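Local coordinates for protein glutathione S-transferase omega-like 2 (Saccharomyces cerevisiae, PDB 5LKB) that acts as a glutathione-dependent one-cysteine thiol transferase and dehydroascorbate reductase, and reacts with glutathionyl-(hydro)quinones, at residues Lys35-Leu40 with Leu164-Ile169; Lys59-Val64 with Glu188-Asp193; Leu53-Leu58 with Ala286-Tyr291. All blocks are in the same frame, centred on the assembly; numbering follows the deposited sequence.

Interaction 1: Lys35-Leu40 with Leu164-Ile169; sequences KGRYWL and LETQTI
Gly36, in the loop that leads into strand 38-42 of the thioredoxin-like domain, has a positive phi, which favours glycine, and its carbonyl O lies against CD1 of Leu164. Arg37 follows and carries most of the contact. Its backbone O receives the N-H of Leu164 at 2.8 Å, with the C=O...N angle at 174°, so the donor sits almost on the carbonyl axis. The side chain starts with CG anti to the backbone N (chi1 176°) and stays extended to NE, which brings the guanidinium face to face with the Glu165 carboxylate. The two flat groups stack with planes 4° apart: Glu165 OE1 stands over the guanidinium centre, 3.3 Å from Arg37 CZ, while Tyr38 OH, hydrogen-bonded to Lys32 O, takes the opposite face. No N-H points at OE1; NE pairs with Asp163 in a salt bridge and NH2 bonds Ile30 O. Tyr38 also lays its ring face against Arg37 CG. Trp39 brings CE3 to 4.3 Å from Leu164 CD1, whereas its NE1 bonds Ser68. The turn joining strands 160-163 and 168-171 is thus fastened, at Leu164 N, to the residue just before strand 38-42 by one nearly straight backbone bond, and the Arg37-Glu165 salt bridge adds undirected charge attraction.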
loop_
_atom_site.group_PDB
_atom_site.type_symbol
_atom_site.label_atom_id
_atom_site.label_comp_id
_atom_site.label_asym_id
_atom_site.label_seq_id
_atom_site.Cartn_x
_atom_site.Cartn_y
_atom_site.Cartn_z
ATOM N N LYS A 35 1.974 4.803 45.221
ATOM C CA LYS A 35 0.768 4.334 44.550
ATOM C C LYS A 35 -0.242 5.459 44.510
ATOM O O LYS A 35 -0.210 6.367 45.339
ATOM C CB LYS A 35 0.121 3.143 45.272
ATOM C CG LYS A 35 0.824 1.850 45.077
ATOM N N GLY A 36 -1.116 5.431 43.499
ATOM C CA GLY A 36 -2.189 6.385 43.444
ATOM C C GLY A 36 -1.834 7.817 43.135
ATOM O O GLY A 36 -2.686 8.699 43.295
ATOM N N ARG A 37 -0.608 8.103 42.726
ATOM C CA ARG A 37 -0.169 9.482 42.558
ATOM C C ARG A 37 0.035 9.862 41.090
ATOM O O ARG A 37 -0.196 11.015 40.699
ATOM C CB ARG A 37 1.149 9.743 43.334
ATOM C CG ARG A 37 1.703 11.148 43.117
ATOM C CD ARG A 37 2.860 11.464 44.058
ATOM N NE ARG A 37 3.357 12.756 43.655
ATOM C CZ ARG A 37 4.370 13.405 44.244
ATOM N NH1 ARG A 37 5.031 12.829 45.243
ATOM N NH2 ARG A 37 4.751 14.601 43.788
ATOM N N TYR A 38 0.573 8.935 40.286
ATOM C CA TYR A 38 0.896 9.222 38.886
ATOM C C TYR A 38 -0.089 8.551 37.938
ATOM O O TYR A 38 -0.684 7.516 38.247
ATOM C CB TYR A 38 2.340 8.799 38.602
ATOM C CG TYR A 38 3.346 9.494 39.532
ATOM C CD1 TYR A 38 3.796 10.775 39.284
ATOM C CD2 TYR A 38 3.821 8.838 40.628
ATOM C CE1 TYR A 38 4.677 11.423 40.148
ATOM C CE2 TYR A 38 4.681 9.471 41.508
ATOM C CZ TYR A 38 5.135 10.748 41.234
ATOM O OH TYR A 38 6.031 11.449 42.080
ATOM N N TRP A 39 -0.188 9.136 36.745
ATOM C CA TRP A 39 -1.141 8.712 35.740
ATOM C C TRP A 39 -0.434 8.737 34.390
ATOM O O TRP A 39 0.481 9.519 34.154
ATOM C CB TRP A 39 -2.339 9.666 35.655
ATOM C CG TRP A 39 -3.621 8.941 35.323
ATOM C CD1 TRP A 39 -4.271 8.915 34.139
ATOM C CD2 TRP A 39 -4.378 8.153 36.222
ATOM N NE1 TRP A 39 -5.405 8.131 34.240
ATOM C CE2 TRP A 39 -5.488 7.670 35.532
ATOM C CE3 TRP A 39 -4.232 7.824 37.558
ATOM C CZ2 TRP A 39 -6.448 6.881 36.149
ATOM C CZ3 TRP A 39 -5.143 7.049 38.147
ATOM C CH2 TRP A 39 -6.257 6.565 37.445
ATOM N N LEU A 40 -0.847 7.835 33.524
ATOM C CA LEU A 40 -0.263 7.681 32.204
ATOM C C LEU A 40 -1.382 7.917 31.203
ATOM O O LEU A 40 -2.308 7.095 31.098
ATOM C CB LEU A 40 0.370 6.286 32.074
ATOM C CG LEU A 40 1.064 6.043 30.730
ATOM C CD1 LEU A 40 2.293 7.037 30.625
ATOM C CD2 LEU A 40 1.523 4.630 30.635
ATOM N N LEU A 164 -0.502 13.721 39.971
ATOM C CA LEU A 164 -1.748 14.218 40.559
ATOM C C LEU A 164 -1.519 15.168 41.731
ATOM O O LEU A 164 -2.378 16.011 41.993
ATOM C CB LEU A 164 -2.600 13.043 41.025
ATOM C CG LEU A 164 -3.186 12.156 39.897
ATOM C CD1 LEU A 164 -3.704 10.854 40.555
ATOM C CD2 LEU A 164 -4.274 12.875 39.091
ATOM N N GLU A 165 -0.371 15.100 42.384
ATOM C CA GLU A 165 -0.164 15.964 43.552
ATOM C C GLU A 165 0.178 17.395 43.149
ATOM O O GLU A 165 -0.388 18.362 43.678
ATOM C CB GLU A 165 0.927 15.353 44.412
ATOM C CG GLU A 165 0.417 14.171 45.251
ATOM C CD GLU A 165 1.374 13.757 46.367
ATOM O OE1 GLU A 165 2.362 14.502 46.671
ATOM O OE2 GLU A 165 1.136 12.664 46.925
ATOM N N THR A 166 1.135 17.569 42.251
ATOM C CA THR A 166 1.521 18.898 41.826
ATOM C C THR A 166 0.751 19.349 40.576
ATOM O O THR A 166 0.844 20.522 40.180
ATOM C CB THR A 166 3.046 18.936 41.601
ATOM O OG1 THR A 166 3.387 18.043 40.526
ATOM C CG2 THR A 166 3.852 18.518 42.846
ATOM N N GLN A 167 -0.005 18.429 39.933
ATOM C CA GLN A 167 -0.757 18.718 38.701
ATOM C C GLN A 167 0.172 19.225 37.615
ATOM O O GLN A 167 -0.018 20.305 37.071
ATOM C CB GLN A 167 -1.942 19.648 38.938
ATOM C CG GLN A 167 -2.858 19.074 39.989
ATOM C CD GLN A 167 -4.236 19.680 39.984
ATOM O OE1 GLN A 167 -4.631 20.374 39.039
ATOM N NE2 GLN A 167 -5.001 19.397 41.037
ATOM N N THR A 168 1.231 18.455 37.372
ATOM C CA THR A 168 2.207 18.808 36.359
ATOM C C THR A 168 2.484 17.576 35.523
ATOM O O THR A 168 2.286 16.440 35.962
ATOM C CB THR A 168 3.540 19.308 36.997
ATOM O OG1 THR A 168 4.045 18.335 37.921
ATOM C CG2 THR A 168 3.361 20.682 37.675
ATOM N N ILE A 169 3.069 17.824 34.363
ATOM C CA ILE A 169 3.628 16.753 33.564
ATOM C C ILE A 169 5.033 16.463 34.060
ATOM O O ILE A 169 5.911 17.338 33.997
ATOM C CB ILE A 169 3.638 17.171 32.096
ATOM C CG1 ILE A 169 2.222 17.472 31.653
ATOM C CG2 ILE A 169 4.320 16.114 31.240
ATOM C CD1 ILE A 169 2.133 17.799 30.188
#

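Interaction 2: Lys59-Val64 with Glu188-Asp193; sequences KGLTSV and EFVDDD
A Schellman motif closes helix 47-58 here: Leu61 N reaches Arg56 O and Gly60 N reaches Ala57 O, with Gly60 as the C-prime residue at a positive phi of 71°. The loop that follows packs on the segment leading into helix 192-196. Val190 is the central side chain on the second side. Its CB points toward the loop, and with CG1 anti to its own carbonyl carbon (chi1 -54°) that methyl becomes the contacting branch. Leu61 crosses it obliquely: the leucine also sets CG anti to its carbonyl carbon, and its CD2 branch comes to 3.3 Å from Val190 CG1, tighter than usual van der Waals contact for two carbons. The same valine methyl rests 3.5 Å from the carbonyl O of Gly60. The positive phi favours glycine at this position; a CB there would point toward Val190 at about van der Waals distance. The CA atoms of Gly60 and Val190 are 6.1 Å apart.

The second pair, Val64 and Phe189, meets at about a right angle. Val64 presents CG2, anti to its carbonyl carbon, to Phe189 CB at 4.0 Å and to Phe189 O at 3.6 Å. The phenylalanine ring itself leads away from the loop and lays one face on Glu188 CB. Phe186 backs both Leu61 and Val64, and helix 174-182 touches Leu61 through Leu181. Lys59 sends its NZ to the carbonyl oxygens of Thr197 and His194, joining the helix end to the chain around helix 192-196. This is structural packing away from the glutathione site, supplemented by one water that donates to Gly60 O at 2.9 Å and accepts from Asp191 N at 3.2 Å.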
loop_
_atom_site.group_PDB
_atom_site.type_symbol
_atom_site.label_atom_id
_atom_site.label_comp_id
_atom_site.label_asym_id
_atom_site.label_seq_id
_atom_site.Cartn_x
_atom_site.Cartn_y
_atom_site.Cartn_z
ATOM N N LYS A 59 6.365 -4.490 33.827
ATOM C CA LYS A 59 6.922 -4.188 35.142
ATOM C C LYS A 59 5.875 -4.270 36.240
ATOM O O LYS A 59 6.199 -3.943 37.404
ATOM C CB LYS A 59 7.618 -2.828 35.115
ATOM C CG LYS A 59 8.987 -2.823 34.358
ATOM C CD LYS A 59 10.020 -3.706 35.011
ATOM C CE LYS A 59 10.664 -2.961 36.159
ATOM N NZ LYS A 59 11.085 -3.910 37.294
ATOM N N GLY A 60 4.643 -4.701 35.926
ATOM C CA GLY A 60 3.643 -4.936 36.963
ATOM C C GLY A 60 3.088 -3.712 37.638
ATOM O O GLY A 60 2.818 -3.743 38.852
ATOM N N LEU A 61 2.955 -2.612 36.921
ATOM C CA LEU A 61 2.598 -1.314 37.439
ATOM C C LEU A 61 1.186 -0.876 37.079
ATOM O O LEU A 61 0.836 0.292 37.268
ATOM C CB LEU A 61 3.629 -0.254 36.992
ATOM C CG LEU A 61 5.052 -0.511 37.397
ATOM C CD1 LEU A 61 6.048 0.353 36.636
ATOM C CD2 LEU A 61 5.148 -0.247 38.935
ATOM N N THR A 62 0.329 -1.777 36.624
ATOM C CA THR A 62 -0.995 -1.345 36.171
ATOM C C THR A 62 -1.885 -0.864 37.310
ATOM O O THR A 62 -2.709 0.028 37.097
ATOM C CB THR A 62 -1.742 -2.424 35.370
ATOM O OG1 THR A 62 -1.928 -3.609 36.154
ATOM C CG2 THR A 62 -0.973 -2.836 34.155
ATOM N N SER A 63 -1.710 -1.413 38.521
ATOM C CA SER A 63 -2.476 -0.938 39.657
ATOM C C SER A 63 -1.786 0.192 40.403
ATOM O O SER A 63 -2.368 0.728 41.344
ATOM C CB SER A 63 -2.743 -2.113 40.625
ATOM O OG SER A 63 -1.558 -2.476 41.341
ATOM N N VAL A 64 -0.561 0.524 40.031
ATOM C CA VAL A 64 0.211 1.578 40.671
ATOM C C VAL A 64 0.040 2.897 39.951
ATOM O O VAL A 64 -0.014 3.972 40.559
ATOM C CB VAL A 64 1.682 1.152 40.689
ATOM C CG1 VAL A 64 2.554 2.264 41.346
ATOM C CG2 VAL A 64 1.851 -0.160 41.366
ATOM N N GLU A 188 8.691 -0.746 45.661
ATOM C CA GLU A 188 7.967 -0.997 46.903
ATOM C C GLU A 188 6.512 -1.350 46.675
ATOM O O GLU A 188 5.851 -1.841 47.602
ATOM C CB GLU A 188 7.966 0.262 47.778
ATOM C CG GLU A 188 9.281 0.835 48.244
ATOM C CD GLU A 188 9.092 2.292 48.710
ATOM O OE1 GLU A 188 8.842 3.209 47.850
ATOM O OE2 GLU A 188 9.153 2.529 49.948
ATOM N N PHE A 189 5.986 -1.129 45.469
ATOM C CA PHE A 189 4.553 -1.264 45.205
ATOM C C PHE A 189 4.187 -2.390 44.237
ATOM O O PHE A 189 3.000 -2.536 43.884
ATOM C CB PHE A 189 4.006 0.070 44.737
ATOM C CG PHE A 189 4.443 1.252 45.602
ATOM C CD1 PHE A 189 3.915 1.452 46.864
ATOM C CD2 PHE A 189 5.388 2.175 45.146
ATOM C CE1 PHE A 189 4.313 2.549 47.642
ATOM C CE2 PHE A 189 5.772 3.274 45.913
ATOM C CZ PHE A 189 5.251 3.441 47.196
ATOM N N VAL A 190 5.156 -3.200 43.841
ATOM C CA VAL A 190 4.924 -4.309 42.915
ATOM C C VAL A 190 5.293 -5.623 43.605
ATOM O O VAL A 190 5.915 -5.637 44.666
ATOM C CB VAL A 190 5.698 -4.150 41.587
ATOM C CG1 VAL A 190 5.390 -2.810 40.964
ATOM C CG2 VAL A 190 7.215 -4.282 41.768
ATOM N N ASP A 191 4.909 -6.739 42.987
ATOM C CA ASP A 191 5.346 -8.035 43.498
ATOM C C ASP A 191 6.796 -8.317 43.078
ATOM O O ASP A 191 7.373 -7.654 42.201
ATOM C CB ASP A 191 4.382 -9.154 43.082
ATOM N N ASP A 192 7.399 -9.316 43.734
ATOM C CA ASP A 192 8.822 -9.580 43.540
ATOM C C ASP A 192 9.143 -10.074 42.129
ATOM O O ASP A 192 10.240 -9.795 41.632
ATOM C CB ASP A 192 9.327 -10.585 44.575
ATOM C CG ASP A 192 9.462 -9.984 45.956
ATOM O OD1 ASP A 192 10.077 -8.896 46.088
ATOM O OD2 ASP A 192 8.957 -10.616 46.909
ATOM N N ASP A 193 8.222 -10.800 41.466
ATOM C CA ASP A 193 8.511 -11.292 40.115
ATOM C C ASP A 193 8.689 -10.130 39.144
ATOM O O ASP A 193 9.590 -10.146 38.298
ATOM C CB ASP A 193 7.408 -12.217 39.621
HETATM O O HOH W 1 2.958 -6.035 40.560
#

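Interaction 3: Leu53-Leu58 with Ala286-Tyr291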
loop_
_atom_site.group_PDB
_atom_site.type_symbol
_atom_site.label_atom_id
_atom_site.label_comp_id
_atom_site.label_asym_id
_atom_site.label_seq_id
_atom_site.Cartn_x
_atom_site.Cartn_y
_atom_site.Cartn_z
ATOM N N LEU A 53 2.863 1.640 27.536
ATOM C CA LEU A 53 1.869 0.660 27.940
ATOM C C LEU A 53 2.500 -0.715 28.092
ATOM O O LEU A 53 2.224 -1.420 29.071
ATOM C CB LEU A 53 0.754 0.589 26.934
ATOM C CG LEU A 53 -0.145 1.772 26.816
ATOM C CD1 LEU A 53 -1.205 1.508 25.710
ATOM C CD2 LEU A 53 -0.867 2.123 28.109
ATOM N N ILE A 54 3.349 -1.115 27.152
ATOM C CA ILE A 54 4.002 -2.410 27.213
ATOM C C ILE A 54 4.856 -2.486 28.490
ATOM O O ILE A 54 4.837 -3.476 29.233
ATOM C CB ILE A 54 4.855 -2.679 25.958
ATOM C CG1 ILE A 54 3.923 -2.797 24.731
ATOM C CG2 ILE A 54 5.665 -3.944 26.109
ATOM C CD1 ILE A 54 4.617 -2.543 23.430
ATOM N N THR A 55 5.625 -1.435 28.734
ATOM C CA THR A 55 6.542 -1.421 29.866
ATOM C C THR A 55 5.773 -1.392 31.181
ATOM O O THR A 55 6.131 -2.118 32.120
ATOM C CB THR A 55 7.481 -0.224 29.731
ATOM O OG1 THR A 55 8.226 -0.287 28.496
ATOM C CG2 THR A 55 8.541 -0.240 30.837
ATOM N N ARG A 56 4.707 -0.605 31.256
ATOM C CA ARG A 56 3.826 -0.612 32.415
ATOM C C ARG A 56 3.325 -2.014 32.741
ATOM O O ARG A 56 3.265 -2.430 33.914
ATOM C CB ARG A 56 2.697 0.414 32.249
ATOM C CG ARG A 56 1.577 0.340 33.291
ATOM C CD ARG A 56 0.669 1.479 33.069
ATOM N NE ARG A 56 -0.613 1.407 33.776
ATOM C CZ ARG A 56 -1.770 0.952 33.311
ATOM N NH1 ARG A 56 -1.902 0.457 32.062
ATOM N NH2 ARG A 56 -2.855 1.051 34.065
ATOM N N ALA A 57 2.907 -2.763 31.733
ATOM C CA ALA A 57 2.447 -4.124 31.991
ATOM C C ALA A 57 3.581 -5.036 32.443
ATOM O O ALA A 57 3.420 -5.785 33.428
ATOM C CB ALA A 57 1.786 -4.697 30.742
ATOM N N LEU A 58 4.706 -5.029 31.742
ATOM C CA LEU A 58 5.801 -5.963 31.985
ATOM C C LEU A 58 6.369 -5.737 33.382
ATOM O O LEU A 58 6.821 -6.675 34.049
ATOM C CB LEU A 58 6.912 -5.784 30.943
ATOM C CG LEU A 58 6.624 -6.348 29.530
ATOM C CD1 LEU A 58 7.750 -5.966 28.572
ATOM C CD2 LEU A 58 6.497 -7.826 29.507
ATOM N N ALA A 286 15.016 -2.685 23.957
ATOM C CA ALA A 286 15.281 -2.577 22.517
ATOM C C ALA A 286 14.176 -3.270 21.743
ATOM O O ALA A 286 13.752 -2.777 20.683
ATOM C CB ALA A 286 16.621 -3.226 22.166
ATOM N N ASP A 287 13.713 -4.433 22.241
ATOM C CA ASP A 287 12.597 -5.121 21.574
ATOM C C ASP A 287 11.323 -4.290 21.635
ATOM O O ASP A 287 10.547 -4.227 20.644
ATOM C CB ASP A 287 12.340 -6.476 22.196
ATOM C CG ASP A 287 13.511 -7.370 22.110
ATOM O OD1 ASP A 287 13.937 -7.751 21.020
ATOM O OD2 ASP A 287 14.048 -7.749 23.197
ATOM N N ILE A 288 11.052 -3.707 22.776
ATOM C CA ILE A 288 9.842 -2.925 22.969
ATOM C C ILE A 288 9.799 -1.777 21.982
ATOM O O ILE A 288 8.792 -1.550 21.300
ATOM C CB ILE A 288 9.727 -2.474 24.440
ATOM C CG1 ILE A 288 9.542 -3.710 25.330
ATOM C CG2 ILE A 288 8.582 -1.460 24.606
ATOM C CD1 ILE A 288 9.615 -3.434 26.808
ATOM N N ARG A 289 10.893 -1.038 21.881
ATOM C CA ARG A 289 10.938 0.136 21.042
ATOM C C ARG A 289 10.814 -0.249 19.576
ATOM O O ARG A 289 10.100 0.434 18.840
ATOM C CB ARG A 289 12.212 0.947 21.307
ATOM C CG ARG A 289 12.195 1.690 22.685
ATOM C CD ARG A 289 13.652 2.188 23.002
ATOM N NE ARG A 289 14.175 2.980 21.909
ATOM C CZ ARG A 289 14.692 4.180 21.956
ATOM N NH1 ARG A 289 14.809 4.839 23.112
ATOM N NH2 ARG A 289 15.147 4.729 20.827
ATOM N N LEU A 290 11.451 -1.335 19.154
ATOM C CA LEU A 290 11.320 -1.753 17.748
ATOM C C LEU A 290 9.907 -2.242 17.490
ATOM O O LEU A 290 9.346 -1.977 16.406
ATOM C CB LEU A 290 12.316 -2.854 17.414
ATOM C CG LEU A 290 12.266 -3.419 15.979
ATOM C CD1 LEU A 290 12.553 -2.322 15.012
ATOM C CD2 LEU A 290 13.242 -4.533 15.810
ATOM N N TYR A 291 9.336 -2.994 18.421
ATOM C CA TYR A 291 8.017 -3.617 18.223
ATOM C C TYR A 291 6.938 -2.593 17.865
ATOM O O TYR A 291 6.062 -2.861 17.014
ATOM C CB TYR A 291 7.577 -4.318 19.519
ATOM C CG TYR A 291 6.158 -4.887 19.506
ATOM C CD1 TYR A 291 5.127 -4.116 19.915
ATOM C CD2 TYR A 291 5.878 -6.160 19.062
ATOM C CE1 TYR A 291 3.835 -4.556 19.919
ATOM C CE2 TYR A 291 4.565 -6.647 19.064
ATOM C CZ TYR A 291 3.562 -5.864 19.515
ATOM O OH TYR A 291 2.253 -6.304 19.521
#
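Two helices pack across the interface between the thioredoxin-like N-terminal domain and the all-helical C-terminal domain of the glutathione transferase fold. The axes of segments 53-58 and 286-291 come within 10.7 Å, and their N-to-C directions differ by 144°, an oblique antiparallel pairing. Ile288 is the side chain to follow. Its CB points toward helix 47-58 and splits into two branches. CG2, anti to the backbone N, lies 4.1 Å from both Thr55 OG1 and Ile54 CG2. CG1, anti to the carbonyl carbon (chi1 -65°), meets Ile54 CG2 at 4.0 Å; here the two isoleucines slide past each other in opposite directions. Beyond CG1 the chain is extended (chi2 172°), so CD1, which also touches Ile54 CG2, continues outward to the end of Leu58, where the two side chains meet tip to tip with CD1 to CD1 at 3.6 Å. Thr55 crosses this isoleucine at about a right angle and brings OG1 to 3.8 Å from Ile288 CD1. That hydroxyl is engaged with the carbonyl O of Arg51, one turn back in its own helix, so a polar atom can border the apolar tip while keeping a partner. An alanine in place of Ile288 would remove CG1, CG2 and CD1 together and would probably weaken the packing on Ile54, Thr55 and Leu58 and loosen the seam between the domains. Helix 174-182 flanks the contact, touching Thr55 and Arg289 through Ile178. One turn on from Ile288, Tyr291 is held by its OH on Thr337 and by an edge-to-face meeting with Phe333. Its ring receives Ile54 CD1 obliquely, 3.9 Å from Tyr291 CD1.

Overall arrangement
The contacts run from the sheet, through strand 38-42 and helix 47-58, to the domain interface. Along the chain 35-40, 53-58 and 59-64 come first; the partners follow as 164-169, 188-193 and 286-291, with 53-58 pairing with the last and 59-64 with the middle one. Interaction 1 therefore crosses both others, and interaction 2 is nested within interaction 3. The centres of interactions 1 and 2 lie about 17 Å apart. Lys35 packs on Phe189 and Val64, Leu40 on Arg56 and Leu53, and Leu61 N approaches Arg56 O, probably as a hydrogen bond. Helix 47-58 thus ties the thioredoxin-like domain, which carries the annotated glutathione-binding residues, to the helical domain.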